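Local coordinates for RedY-like protein (PDB 2JDJ), which probably takes part in the biosynthesis of the red pigment prodigiosin, as a small dimeric protein of the dimeric alpha-beta barrel superfamily, at residues A[3-8]-A[56-61]; A[7-12]-A[88-93]; A[25-30]-A[38-43]; A[34-39]-A[65-70]. One frame throughout, in Å; residues are numbered along the deposited sequence.

How the contacts relate
All four contacts belong to one antiparallel four-stranded sheet and the helices packed on it, the ferredoxin-like layout of the dimeric alpha-beta barrel superfamily. Contact 1 pairs the central strands 2-10 and 55-61, and contact 2 pairs strand 2-10 with the outer strand 87-97; their centres lie about 11 Å apart and they share Lys7 and Ile8. Contact 3, which falls within the chain span of both, sets helix 16-30 against the other outer strand, 37-44, whose beginning contact 4 ties to helix 64-71; the segments of contacts 1 and 4 alternate along the chain. Contacts 2 and 4 have centres about 21 Å apart. Each contact reaches the second subunit, so core and dimer interface are built from the same strands.

Contact 1 of 4, residues A[3-8]-A[56-61]; sequences TIIHKI and VEVIKI
Glu57 OE2 takes the ring N-H of His6 at 2.6 Å from ND1, on its anti lone pair, and also hydrogen-bonds a glycerol that probably came from the crystallisation liquor. The two side chains run side by side, with ring and carboxylate planes 57° apart. CG of Glu57 stands between its own backbone N and carbonyl carbon (chi1 77°), a crowded position from which the extended chain brings OE2 to the imidazole edge. The Ile8 side chain crosses that of Glu57 at about a right angle, Ile8 CD1 lying 3.7 Å from Glu57 CD. Ile59 CD1 approaches the imidazole obliquely, 3.8 Å from His6 CE1, and further along the face that carries Ile4, His6, Glu57 and Ile59, Ile4 CD1 meets Ile61 CD1 at 3.7 Å. On the reverse face, which carries Thr3, Ile5, Val56 and Val58, Ile5 CG2 packs 3.7 Å from Val56 CG1. The antiparallel backbones are joined by paired bonds at Ile4-Ile59 and His6-Glu57, of which Ile59 N to Ile4 O is 2.7 Å long. These are the two central strands of the sheet, flanked by strands 37-44 and 87-97; Phe67 of helix 64-71 covers Ile4 and Ile61, while Ile5 and Val56 pack on the second subunit.

Contact 2 of 4, residues A[7-12]-A[88-93]; sequences KIRLFD and EVVEEL
Arg9 and Glu88 form a salt bridge in which both NE and NH2 of the guanidinium converge on one oxygen. OE2 of Glu88 lies in the guanidinium plane, 2.8 Å from Arg9 NE and 2.7 Å from Arg9 NH2; it gives NE its anti lone pair, whereas NH2 comes from above the carboxylate plane. The bend of Arg9 at chi3 (62°) turns NE aside from the line of the chain. An alanine at Glu88 would probably leave the Arg9 guanidinium without its carboxylate and free to swing. A second salt bridge joins Lys7 NZ to Glu91 OE1 at 2.6 Å, the oxygen being met nearly along its C-O bond, and Glu91 OE2 binds Lys7 of the second subunit. Apolar packing comes from Val90, whose CG2 lies 3.6 Å from Lys7 CB and whose CG1 is 3.8 Å from Arg9 CB. The Phe11 ring packs on the Glu88 side chain, crossing it at about a right angle, with Phe11 CE1 3.9 Å from Glu88 CD. Backbone bonds pair Arg9 with Glu88 in both directions, and Val90 N reaches Lys7 O at 2.9 Å. Strand 87-97 thus closes this edge of the chain's sheet, next to strand 2-10, which has strand 55-61 on its other side; Ile8 reaches Tyr55 there.

Contact 3 of 4, residues A[25-30]-A[38-43]; sequences NVDYAT and VRFDVH. With IPA (isopropyl alcohol), chain F.
The Phe40 ring carries C1 of an isopropyl alcohol over the centre of one face, and Asp27 OD2 lies at its edge, 3.4 Å from Phe40 CZ. The Tyr28 ring meets Phe40 near its own plane, with Tyr28 CD1 3.6 Å from Phe40 CD2; the ring planes stand 81° apart, and the approach to Phe40 is oblique. Further along the Tyr28 rim, in its plane, Val42 N donates to Tyr28 OH at 3.1 Å. This hydroxyl is also hydrogen-bonded to Leu98 O of the second subunit, so it couples helix, strand and partner chain. The helix lies on the sheet as in the ferredoxin-like fold, its segment running nearly antiparallel to the strand at 161°, and aromatic side chains span the 9.2 Å between their axes. A phenylalanine in place of Tyr28 would probably leave Val42 N and Leu98 O of the second subunit without their shared hydroxyl partner. Asp27, its CG anti to the backbone N (chi1 -159°), turns its carboxylate toward Phe40 and accepts a hydrogen bond of 2.6 Å at OD1 from O2 of the alcohol. This solvent molecule, probably from the crystallisation liquor, may mark a pocket between helix and sheet. Asp41 and His43 lie on the strand's side turned from the helix, where His43 NE2 donates to Asp41 OD2 at 2.7 Å, in the imidazole plane.

Contact 4 of 4, residues A[34-39]-A[65-70]; sequences LPSVVR and AAFDAD
Leu34 to Val37 form a type I beta turn, closed by Val37 N to Leu34 O at 3.1 Å, which sets Ser36 against the helix with Ser36 CA 5.1 Å from Phe67 CA. Asp70 OD2 takes two hydrogen bonds from Ser36: the backbone N of Ser36 lies 2.7 Å from Asp70 OD2, on the syn lone pair of that oxygen, and Ser36 OG donates at a very short 2.5 Å. OG reaches it from between the backbone N and carbonyl carbon of its own residue (chi1 67°). The carboxylate also lies against Pro35, whose CD is 3.2 Å from Asp70 OD1. On the helix surface Ser36 CB touches Ala66 CB at 3.5 Å, while Ser36 OG sits in the plane of the Phe67 ring at its edge, 3.5 Å from Phe67 CD1. Val37 CG2 reaches the same rim more distantly. The turn leads into strand 37-44, which lies beside strand 55-61; Ser36 bonds through its backbone to Thr62, just ahead of helix 64-71.

Contact 1 of 4, residues A[3-8]-A[56-61]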
loop_
_atom_site.group_PDB
_atom_site.type_symbol
_atom_site.label_atom_id
_atom_site.label_comp_id
_atom_site.label_asym_id
_atom_site.label_seq_id
_atom_site.Cartn_x
_atom_site.Cartn_y
_atom_site.Cartn_z
ATOM N N THR A 3 -2.066 -7.160 4.141
ATOM C CA THR A 3 -2.327 -6.023 3.290
ATOM C C THR A 3 -2.529 -6.537 1.892
ATOM O O THR A 3 -1.783 -7.398 1.431
ATOM C CB THR A 3 -1.176 -5.019 3.318
ATOM O OG1 THR A 3 -1.121 -4.409 4.615
ATOM C CG2 THR A 3 -1.359 -3.921 2.260
ATOM N N ILE A 4 -3.574 -6.034 1.251
ATOM C CA ILE A 4 -3.846 -6.314 -0.145
ATOM C C ILE A 4 -3.815 -4.983 -0.874
ATOM O O ILE A 4 -4.411 -4.013 -0.413
ATOM C CB ILE A 4 -5.229 -6.980 -0.332
ATOM C CG1 ILE A 4 -5.296 -8.313 0.428
ATOM C CG2 ILE A 4 -5.536 -7.167 -1.826
ATOM C CD1 ILE A 4 -6.695 -8.875 0.550
ATOM N N ILE A 5 -3.109 -4.944 -2.003
ATOM C CA ILE A 5 -2.948 -3.740 -2.795
ATOM C C ILE A 5 -3.373 -4.073 -4.211
ATOM O O ILE A 5 -2.970 -5.110 -4.748
ATOM C CB ILE A 5 -1.467 -3.272 -2.780
ATOM C CG1 ILE A 5 -1.083 -2.793 -1.375
ATOM C CG2 ILE A 5 -1.208 -2.147 -3.816
ATOM C CD1 ILE A 5 0.432 -2.711 -1.126
ATOM N N HIS A 6 -4.223 -3.228 -4.804
ATOM C CA HIS A 6 -4.636 -3.393 -6.212
ATOM C C HIS A 6 -4.239 -2.195 -7.077
ATOM O O HIS A 6 -4.376 -1.057 -6.657
ATOM C CB HIS A 6 -6.161 -3.536 -6.340
ATOM C CG HIS A 6 -6.729 -4.728 -5.649
ATOM N ND1 HIS A 6 -7.711 -4.628 -4.689
ATOM C CD2 HIS A 6 -6.456 -6.053 -5.770
ATOM C CE1 HIS A 6 -8.019 -5.836 -4.245
ATOM N NE2 HIS A 6 -7.286 -6.720 -4.897
ATOM N N LYS A 7 -3.771 -2.468 -8.291
ATOM C CA LYS A 7 -3.664 -1.444 -9.312
ATOM C C LYS A 7 -5.027 -1.471 -9.963
ATOM O O LYS A 7 -5.559 -2.556 -10.246
ATOM C CB LYS A 7 -2.597 -1.798 -10.349
ATOM C CG LYS A 7 -1.175 -1.795 -9.791
ATOM C CD LYS A 7 -0.205 -2.205 -10.859
ATOM C CE LYS A 7 1.247 -1.911 -10.451
ATOM N NZ LYS A 7 2.144 -2.558 -11.482
ATOM N N ILE A 8 -5.595 -0.289 -10.171
ATOM C CA ILE A 8 -6.954 -0.146 -10.713
ATOM C C ILE A 8 -6.927 0.677 -11.986
ATOM O O ILE A 8 -6.434 1.797 -11.979
ATOM C CB ILE A 8 -7.879 0.545 -9.678
ATOM C CG1 ILE A 8 -8.083 -0.378 -8.457
ATOM C CG2 ILE A 8 -9.221 0.960 -10.344
ATOM C CD1 ILE A 8 -8.609 0.334 -7.222
ATOM N N VAL A 56 -4.433 3.250 -7.108
ATOM C CA VAL A 56 -3.947 2.174 -6.288
ATOM C C VAL A 56 -4.796 2.157 -5.022
ATOM O O VAL A 56 -5.029 3.213 -4.427
ATOM C CB VAL A 56 -2.469 2.407 -5.857
ATOM C CG1 VAL A 56 -2.023 1.241 -5.003
ATOM C CG2 VAL A 56 -1.557 2.553 -7.072
ATOM N N GLU A 57 -5.255 0.982 -4.608
ATOM C CA GLU A 57 -5.910 0.892 -3.307
ATOM C C GLU A 57 -5.087 0.015 -2.368
ATOM O O GLU A 57 -4.460 -0.949 -2.811
ATOM C CB GLU A 57 -7.363 0.425 -3.437
ATOM C CG GLU A 57 -7.573 -1.064 -3.683
ATOM C CD GLU A 57 -9.034 -1.427 -4.018
ATOM O OE1 GLU A 57 -9.949 -0.577 -3.909
ATOM O OE2 GLU A 57 -9.267 -2.587 -4.406
ATOM N N VAL A 58 -5.087 0.392 -1.088
ATOM C CA VAL A 58 -4.367 -0.292 -0.031
ATOM C C VAL A 58 -5.388 -0.773 1.008
ATOM O O VAL A 58 -6.092 0.033 1.628
ATOM C CB VAL A 58 -3.299 0.631 0.630
ATOM C CG1 VAL A 58 -2.452 -0.151 1.657
ATOM C CG2 VAL A 58 -2.386 1.257 -0.446
ATOM N N ILE A 59 -5.496 -2.091 1.170
ATOM C CA ILE A 59 -6.448 -2.656 2.119
ATOM C C ILE A 59 -5.675 -3.378 3.205
ATOM O O ILE A 59 -4.986 -4.372 2.927
ATOM C CB ILE A 59 -7.404 -3.693 1.476
ATOM C CG1 ILE A 59 -7.882 -3.247 0.091
ATOM C CG2 ILE A 59 -8.561 -3.984 2.425
ATOM C CD1 ILE A 59 -8.494 -4.361 -0.732
ATOM N N LYS A 60 -5.774 -2.873 4.429
ATOM C CA LYS A 60 -5.183 -3.538 5.589
ATOM C C LYS A 60 -6.277 -4.370 6.266
ATOM O O LYS A 60 -7.351 -3.843 6.599
ATOM C CB LYS A 60 -4.565 -2.516 6.556
ATOM C CG LYS A 60 -3.857 -3.146 7.748
ATOM C CD LYS A 60 -3.135 -2.125 8.639
ATOM C CE LYS A 60 -1.628 -2.104 8.375
ATOM N NZ LYS A 60 -0.881 -1.304 9.379
ATOM N N ILE A 61 -6.009 -5.671 6.437
ATOM C CA ILE A 61 -6.992 -6.618 6.984
ATOM C C ILE A 61 -6.440 -7.428 8.151
ATOM O O ILE A 61 -5.218 -7.622 8.276
ATOM C CB ILE A 61 -7.521 -7.616 5.921
ATOM C CG1 ILE A 61 -6.353 -8.337 5.228
ATOM C CG2 ILE A 61 -8.469 -6.922 4.901
ATOM C CD1 ILE A 61 -6.787 -9.392 4.199
#

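Contact 2 of 4, residues A[7-12]-A[88-93]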
loop_
_atom_site.group_PDB
_atom_site.type_symbol
_atom_site.label_atom_id
_atom_site.label_comp_id
_atom_site.label_asym_id
_atom_site.label_seq_id
_atom_site.Cartn_x
_atom_site.Cartn_y
_atom_site.Cartn_z
ATOM N N LYS A 7 -3.771 -2.468 -8.291
ATOM C CA LYS A 7 -3.664 -1.444 -9.312
ATOM C C LYS A 7 -5.027 -1.471 -9.963
ATOM O O LYS A 7 -5.559 -2.556 -10.246
ATOM C CB LYS A 7 -2.597 -1.798 -10.349
ATOM C CG LYS A 7 -1.175 -1.795 -9.791
ATOM C CD LYS A 7 -0.205 -2.205 -10.859
ATOM C CE LYS A 7 1.247 -1.911 -10.451
ATOM N NZ LYS A 7 2.144 -2.558 -11.482
ATOM N N ILE A 8 -5.595 -0.289 -10.171
ATOM C CA ILE A 8 -6.954 -0.146 -10.713
ATOM C C ILE A 8 -6.927 0.677 -11.986
ATOM O O ILE A 8 -6.434 1.797 -11.979
ATOM C CB ILE A 8 -7.879 0.545 -9.678
ATOM C CG1 ILE A 8 -8.083 -0.378 -8.457
ATOM C CG2 ILE A 8 -9.221 0.960 -10.344
ATOM C CD1 ILE A 8 -8.609 0.334 -7.222
ATOM N N ARG A 9 -7.474 0.142 -13.077
ATOM C CA ARG A 9 -7.529 0.880 -14.323
ATOM C C ARG A 9 -8.976 1.263 -14.638
ATOM O O ARG A 9 -9.837 0.396 -14.672
ATOM C CB ARG A 9 -6.960 0.032 -15.463
ATOM C CG ARG A 9 -6.560 0.807 -16.700
ATOM C CD ARG A 9 -6.168 -0.126 -17.856
ATOM N NE ARG A 9 -7.289 -0.964 -18.262
ATOM C CZ ARG A 9 -8.186 -0.644 -19.204
ATOM N NH1 ARG A 9 -8.101 0.487 -19.897
ATOM N NH2 ARG A 9 -9.172 -1.483 -19.474
ATOM N N LEU A 10 -9.227 2.549 -14.878
ATOM C CA LEU A 10 -10.527 3.011 -15.357
ATOM C C LEU A 10 -10.685 2.607 -16.806
ATOM O O LEU A 10 -9.733 2.674 -17.572
ATOM C CB LEU A 10 -10.632 4.529 -15.246
ATOM C CG LEU A 10 -10.491 5.216 -13.882
ATOM C CD1 LEU A 10 -10.866 6.725 -13.986
ATOM C CD2 LEU A 10 -11.333 4.532 -12.819
ATOM N N PHE A 11 -11.874 2.163 -17.187
ATOM C CA PHE A 11 -12.171 1.917 -18.588
ATOM C C PHE A 11 -12.135 3.241 -19.358
ATOM O O PHE A 11 -11.799 3.296 -20.538
ATOM C CB PHE A 11 -13.543 1.250 -18.739
ATOM C CG PHE A 11 -13.645 -0.095 -18.059
ATOM C CD1 PHE A 11 -12.719 -1.093 -18.320
ATOM C CD2 PHE A 11 -14.675 -0.360 -17.174
ATOM C CE1 PHE A 11 -12.821 -2.321 -17.702
ATOM C CE2 PHE A 11 -14.782 -1.590 -16.551
ATOM C CZ PHE A 11 -13.857 -2.565 -16.815
ATOM N N ASP A 12 -12.466 4.323 -18.673
ATOM C CA ASP A 12 -12.533 5.597 -19.341
ATOM C C ASP A 12 -12.203 6.698 -18.358
ATOM O O ASP A 12 -12.962 6.901 -17.411
ATOM C CB ASP A 12 -13.960 5.755 -19.856
ATOM C CG ASP A 12 -14.249 7.130 -20.333
ATOM O OD1 ASP A 12 -13.338 7.797 -20.894
ATOM O OD2 ASP A 12 -15.415 7.535 -20.137
ATOM N N GLU A 88 -11.269 -1.879 -13.479
ATOM C CA GLU A 88 -10.877 -3.265 -13.308
ATOM C C GLU A 88 -9.577 -3.309 -12.512
ATOM O O GLU A 88 -8.759 -2.380 -12.590
ATOM C CB GLU A 88 -10.684 -3.946 -14.681
ATOM C CG GLU A 88 -9.648 -3.248 -15.563
ATOM C CD GLU A 88 -9.391 -3.948 -16.886
ATOM O OE1 GLU A 88 -10.038 -4.987 -17.166
ATOM O OE2 GLU A 88 -8.551 -3.442 -17.658
ATOM N N VAL A 89 -9.405 -4.371 -11.731
ATOM C CA VAL A 89 -8.158 -4.610 -11.028
ATOM C C VAL A 89 -7.238 -5.221 -12.095
ATOM O O VAL A 89 -7.639 -6.156 -12.810
ATOM C CB VAL A 89 -8.365 -5.586 -9.841
ATOM C CG1 VAL A 89 -7.023 -6.045 -9.271
ATOM C CG2 VAL A 89 -9.224 -4.957 -8.740
ATOM N N VAL A 90 -6.017 -4.691 -12.212
ATOM C CA VAL A 90 -5.051 -5.182 -13.203
ATOM C C VAL A 90 -3.818 -5.852 -12.553
ATOM O O VAL A 90 -2.986 -6.437 -13.231
ATOM C CB VAL A 90 -4.651 -4.052 -14.226
ATOM C CG1 VAL A 90 -5.892 -3.576 -15.024
ATOM C CG2 VAL A 90 -4.024 -2.845 -13.539
ATOM N N GLU A 91 -3.684 -5.710 -11.241
ATOM C CA GLU A 91 -2.665 -6.412 -10.502
ATOM C C GLU A 91 -3.069 -6.444 -9.050
ATOM O O GLU A 91 -3.700 -5.509 -8.557
ATOM C CB GLU A 91 -1.281 -5.765 -10.670
ATOM C CG GLU A 91 -0.157 -6.627 -10.056
ATOM C CD GLU A 91 1.234 -6.066 -10.275
ATOM O OE1 GLU A 91 1.385 -5.037 -10.948
ATOM O OE2 GLU A 91 2.196 -6.669 -9.768
ATOM N N GLU A 92 -2.759 -7.552 -8.389
ATOM C CA GLU A 92 -2.898 -7.641 -6.943
ATOM C C GLU A 92 -1.538 -7.950 -6.327
ATOM O O GLU A 92 -0.845 -8.836 -6.804
ATOM C CB GLU A 92 -3.881 -8.744 -6.549
ATOM C CG GLU A 92 -3.985 -8.892 -5.040
ATOM C CD GLU A 92 -4.984 -9.942 -4.617
ATOM O OE1 GLU A 92 -6.171 -9.839 -4.996
ATOM O OE2 GLU A 92 -4.572 -10.861 -3.890
ATOM N N LEU A 93 -1.170 -7.205 -5.281
ATOM C CA LEU A 93 -0.004 -7.491 -4.443
ATOM C C LEU A 93 -0.563 -7.761 -3.054
ATOM O O LEU A 93 -1.533 -7.108 -2.641
ATOM C CB LEU A 93 0.935 -6.279 -4.349
ATOM C CG LEU A 93 1.696 -5.660 -5.532
ATOM C CD1 LEU A 93 0.802 -4.950 -6.533
ATOM C CD2 LEU A 93 2.728 -4.672 -5.031
#

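Contact 3 of 4, residues A[25-30]-A[38-43]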
loop_
_atom_site.group_PDB
_atom_site.type_symbol
_atom_site.label_atom_id
_atom_site.label_comp_id
_atom_site.label_asym_id
_atom_site.label_seq_id
_atom_site.Cartn_x
_atom_site.Cartn_y
_atom_site.Cartn_z
ATOM N N ASN A 25 -17.512 8.387 -0.999
ATOM C CA ASN A 25 -18.826 8.476 -0.355
ATOM C C ASN A 25 -19.604 7.175 -0.330
ATOM O O ASN A 25 -20.661 7.089 0.303
ATOM C CB ASN A 25 -19.634 9.590 -1.015
ATOM C CG ASN A 25 -18.932 10.920 -0.935
ATOM O OD1 ASN A 25 -18.984 11.591 0.085
ATOM N ND2 ASN A 25 -18.237 11.298 -2.009
ATOM N N VAL A 26 -19.098 6.158 -1.024
ATOM C CA VAL A 26 -19.763 4.866 -1.044
ATOM C C VAL A 26 -18.785 3.779 -0.599
ATOM O O VAL A 26 -19.066 3.016 0.339
ATOM C CB VAL A 26 -20.375 4.547 -2.418
ATOM C CG1 VAL A 26 -21.200 3.275 -2.352
ATOM C CG2 VAL A 26 -21.278 5.698 -2.894
ATOM N N ASP A 27 -17.635 3.712 -1.262
ATOM C CA ASP A 27 -16.666 2.659 -0.963
ATOM C C ASP A 27 -16.141 2.813 0.469
ATOM O O ASP A 27 -16.256 1.886 1.266
ATOM C CB ASP A 27 -15.541 2.666 -2.010
ATOM C CG ASP A 27 -14.783 1.346 -2.092
ATOM O OD1 ASP A 27 -15.200 0.304 -1.523
ATOM O OD2 ASP A 27 -13.741 1.362 -2.768
ATOM N N TYR A 28 -15.614 3.992 0.807
ATOM C CA TYR A 28 -15.121 4.248 2.168
ATOM C C TYR A 28 -16.256 4.100 3.173
ATOM O O TYR A 28 -16.052 3.586 4.256
ATOM C CB TYR A 28 -14.560 5.665 2.349
ATOM C CG TYR A 28 -13.246 5.999 1.673
ATOM C CD1 TYR A 28 -12.409 5.002 1.144
ATOM C CD2 TYR A 28 -12.828 7.321 1.588
ATOM C CE1 TYR A 28 -11.190 5.328 0.531
ATOM C CE2 TYR A 28 -11.624 7.657 0.981
ATOM C CZ TYR A 28 -10.808 6.652 0.451
ATOM O OH TYR A 28 -9.617 6.992 -0.144
ATOM N N ALA A 29 -17.446 4.573 2.802
ATOM C CA ALA A 29 -18.577 4.619 3.722
ATOM C C ALA A 29 -19.093 3.224 4.077
ATOM O O ALA A 29 -19.807 3.067 5.068
ATOM C CB ALA A 29 -19.703 5.476 3.130
ATOM N N THR A 30 -18.729 2.217 3.277
ATOM C CA THR A 30 -19.215 0.842 3.468
ATOM C C THR A 30 -18.256 0.003 4.315
ATOM O O THR A 30 -18.614 -1.079 4.792
ATOM C CB THR A 30 -19.463 0.151 2.110
ATOM O OG1 THR A 30 -20.316 0.968 1.306
ATOM C CG2 THR A 30 -20.117 -1.208 2.277
ATOM N N VAL A 38 -9.405 -3.230 8.446
ATOM C CA VAL A 38 -8.824 -2.392 9.489
ATOM C C VAL A 38 -8.499 -0.982 8.965
ATOM O O VAL A 38 -8.667 0.023 9.679
ATOM C CB VAL A 38 -7.540 -3.057 10.059
ATOM C CG1 VAL A 38 -6.876 -2.168 11.110
ATOM C CG2 VAL A 38 -7.867 -4.449 10.629
ATOM N N ARG A 39 -8.002 -0.917 7.732
ATOM C CA ARG A 39 -7.703 0.359 7.067
ATOM C C ARG A 39 -7.949 0.161 5.586
ATOM O O ARG A 39 -7.702 -0.927 5.042
ATOM C CB ARG A 39 -6.253 0.774 7.240
ATOM C CG ARG A 39 -5.784 0.980 8.649
ATOM C CD ARG A 39 -4.393 1.554 8.663
ATOM N NE ARG A 39 -4.380 2.964 8.289
ATOM C CZ ARG A 39 -4.639 3.957 9.145
ATOM N NH1 ARG A 39 -4.591 5.214 8.734
ATOM N NH2 ARG A 39 -4.926 3.694 10.421
ATOM N N PHE A 40 -8.447 1.207 4.940
ATOM C CA PHE A 40 -8.652 1.197 3.503
ATOM C C PHE A 40 -8.475 2.598 2.977
ATOM O O PHE A 40 -8.994 3.549 3.559
ATOM C CB PHE A 40 -10.036 0.684 3.162
ATOM C CG PHE A 40 -10.349 0.728 1.707
ATOM C CD1 PHE A 40 -9.684 -0.110 0.810
ATOM C CD2 PHE A 40 -11.303 1.617 1.222
ATOM C CE1 PHE A 40 -9.977 -0.076 -0.529
ATOM C CE2 PHE A 40 -11.606 1.664 -0.136
ATOM C CZ PHE A 40 -10.941 0.816 -1.010
ATOM N N ASP A 41 -7.720 2.727 1.890
ATOM C CA ASP A 41 -7.544 4.015 1.225
ATOM C C ASP A 41 -7.176 3.849 -0.242
ATOM O O ASP A 41 -6.568 2.851 -0.620
ATOM C CB ASP A 41 -6.562 4.927 1.963
ATOM C CG ASP A 41 -5.383 4.187 2.578
ATOM O OD1 ASP A 41 -5.375 3.990 3.825
ATOM O OD2 ASP A 41 -4.439 3.840 1.823
ATOM N N VAL A 42 -7.577 4.828 -1.052
ATOM C CA VAL A 42 -7.375 4.799 -2.497
ATOM C C VAL A 42 -6.539 6.017 -2.890
ATOM O O VAL A 42 -6.641 7.064 -2.241
ATOM C CB VAL A 42 -8.728 4.771 -3.249
ATOM C CG1 VAL A 42 -8.517 4.797 -4.750
ATOM C CG2 VAL A 42 -9.517 3.502 -2.858
ATOM N N HIS A 43 -5.715 5.868 -3.938
ATOM C CA HIS A 43 -4.734 6.875 -4.316
ATOM C C HIS A 43 -4.666 7.030 -5.803
ATOM O O HIS A 43 -4.599 6.024 -6.515
ATOM C CB HIS A 43 -3.355 6.484 -3.778
ATOM C CG HIS A 43 -3.409 6.036 -2.361
ATOM N ND1 HIS A 43 -3.285 6.907 -1.301
ATOM C CD2 HIS A 43 -3.675 4.821 -1.825
ATOM C CE1 HIS A 43 -3.443 6.244 -0.170
ATOM N NE2 HIS A 43 -3.670 4.976 -0.460
HETATM C C1 IPA F . -13.468 -2.112 1.093
HETATM C C2 IPA F . -13.386 -2.764 -0.277
HETATM C C3 IPA F . -11.988 -3.319 -0.500
HETATM O O2 IPA F . -13.668 -1.800 -1.260
#

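Contact 4 of 4, residues A[34-39]-A[65-70]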
loop_
_atom_site.group_PDB
_atom_site.type_symbol
_atom_site.label_atom_id
_atom_site.label_comp_id
_atom_site.label_asym_id
_atom_site.label_seq_id
_atom_site.Cartn_x
_atom_site.Cartn_y
_atom_site.Cartn_z
ATOM N N LEU A 34 -17.692 -4.069 6.883
ATOM C CA LEU A 34 -16.798 -5.172 6.541
ATOM C C LEU A 34 -15.847 -5.369 7.708
ATOM O O LEU A 34 -14.839 -4.672 7.818
ATOM C CB LEU A 34 -16.044 -4.876 5.244
ATOM C CG LEU A 34 -16.872 -4.535 4.001
ATOM C CD1 LEU A 34 -15.964 -4.021 2.870
ATOM C CD2 LEU A 34 -17.718 -5.714 3.523
ATOM N N PRO A 35 -16.181 -6.306 8.617
ATOM C CA PRO A 35 -15.443 -6.456 9.871
ATOM C C PRO A 35 -13.940 -6.723 9.716
ATOM O O PRO A 35 -13.179 -6.328 10.585
ATOM C CB PRO A 35 -16.132 -7.649 10.561
ATOM C CG PRO A 35 -17.452 -7.779 9.892
ATOM C CD PRO A 35 -17.301 -7.258 8.503
ATOM N N SER A 36 -13.518 -7.387 8.634
ATOM C CA SER A 36 -12.082 -7.674 8.413
ATOM C C SER A 36 -11.228 -6.481 7.997
ATOM O O SER A 36 -9.998 -6.539 8.084
ATOM C CB SER A 36 -11.910 -8.758 7.364
ATOM O OG SER A 36 -12.331 -8.293 6.102
ATOM N N VAL A 37 -11.869 -5.403 7.545
ATOM C CA VAL A 37 -11.126 -4.230 7.072
ATOM C C VAL A 37 -10.713 -3.330 8.234
ATOM O O VAL A 37 -11.557 -2.746 8.920
ATOM C CB VAL A 37 -11.915 -3.424 6.013
ATOM C CG1 VAL A 37 -11.070 -2.263 5.476
ATOM C CG2 VAL A 37 -12.345 -4.332 4.873
ATOM N N VAL A 38 -9.405 -3.230 8.446
ATOM C CA VAL A 38 -8.824 -2.392 9.489
ATOM C C VAL A 38 -8.499 -0.982 8.965
ATOM O O VAL A 38 -8.667 0.023 9.679
ATOM C CB VAL A 38 -7.540 -3.057 10.059
ATOM C CG1 VAL A 38 -6.876 -2.168 11.110
ATOM C CG2 VAL A 38 -7.867 -4.449 10.629
ATOM N N ARG A 39 -8.002 -0.917 7.732
ATOM C CA ARG A 39 -7.703 0.359 7.067
ATOM C C ARG A 39 -7.949 0.161 5.586
ATOM O O ARG A 39 -7.702 -0.927 5.042
ATOM C CB ARG A 39 -6.253 0.774 7.240
ATOM C CG ARG A 39 -5.784 0.980 8.649
ATOM C CD ARG A 39 -4.393 1.554 8.663
ATOM N NE ARG A 39 -4.380 2.964 8.289
ATOM C CZ ARG A 39 -4.639 3.957 9.145
ATOM N NH1 ARG A 39 -4.591 5.214 8.734
ATOM N NH2 ARG A 39 -4.926 3.694 10.421
ATOM N N ALA A 65 -8.384 -14.784 5.781
ATOM C CA ALA A 65 -9.556 -15.617 6.039
ATOM C C ALA A 65 -10.803 -14.750 6.313
ATOM O O ALA A 65 -11.876 -14.964 5.723
ATOM C CB ALA A 65 -9.266 -16.571 7.207
ATOM N N ALA A 66 -10.647 -13.771 7.202
ATOM C CA ALA A 66 -11.741 -12.851 7.552
ATOM C C ALA A 66 -12.186 -12.029 6.330
ATOM O O ALA A 66 -13.376 -11.884 6.075
ATOM C CB ALA A 66 -11.325 -11.939 8.698
ATOM N N PHE A 67 -11.219 -11.513 5.567
ATOM C CA PHE A 67 -11.529 -10.750 4.338
ATOM C C PHE A 67 -12.303 -11.566 3.305
ATOM O O PHE A 67 -13.270 -11.087 2.725
ATOM C CB PHE A 67 -10.273 -10.143 3.715
ATOM C CG PHE A 67 -10.558 -9.216 2.553
ATOM C CD1 PHE A 67 -11.270 -8.035 2.745
ATOM C CD2 PHE A 67 -10.121 -9.531 1.267
ATOM C CE1 PHE A 67 -11.545 -7.170 1.672
ATOM C CE2 PHE A 67 -10.388 -8.676 0.188
ATOM C CZ PHE A 67 -11.103 -7.492 0.392
ATOM N N ASP A 68 -11.878 -12.808 3.097
ATOM C CA ASP A 68 -12.543 -13.704 2.161
ATOM C C ASP A 68 -14.025 -13.916 2.477
ATOM O O ASP A 68 -14.859 -13.945 1.567
ATOM C CB ASP A 68 -11.802 -15.042 2.101
ATOM C CG ASP A 68 -10.531 -14.965 1.270
ATOM O OD1 ASP A 68 -10.090 -13.842 0.909
ATOM O OD2 ASP A 68 -9.966 -16.034 0.973
ATOM N N ALA A 69 -14.341 -14.063 3.764
ATOM C CA ALA A 69 -15.726 -14.140 4.225
ATOM C C ALA A 69 -16.489 -12.847 3.908
ATOM O O ALA A 69 -17.612 -12.893 3.391
ATOM C CB ALA A 69 -15.772 -14.447 5.727
ATOM N N ASP A 70 -15.864 -11.700 4.202
ATOM C CA ASP A 70 -16.466 -10.395 3.925
ATOM C C ASP A 70 -16.774 -10.223 2.452
ATOM O O ASP A 70 -17.731 -9.542 2.109
ATOM C CB ASP A 70 -15.568 -9.251 4.387
ATOM C CG ASP A 70 -15.603 -9.045 5.891
ATOM O OD1 ASP A 70 -16.465 -9.656 6.558
ATOM O OD2 ASP A 70 -14.764 -8.278 6.407
#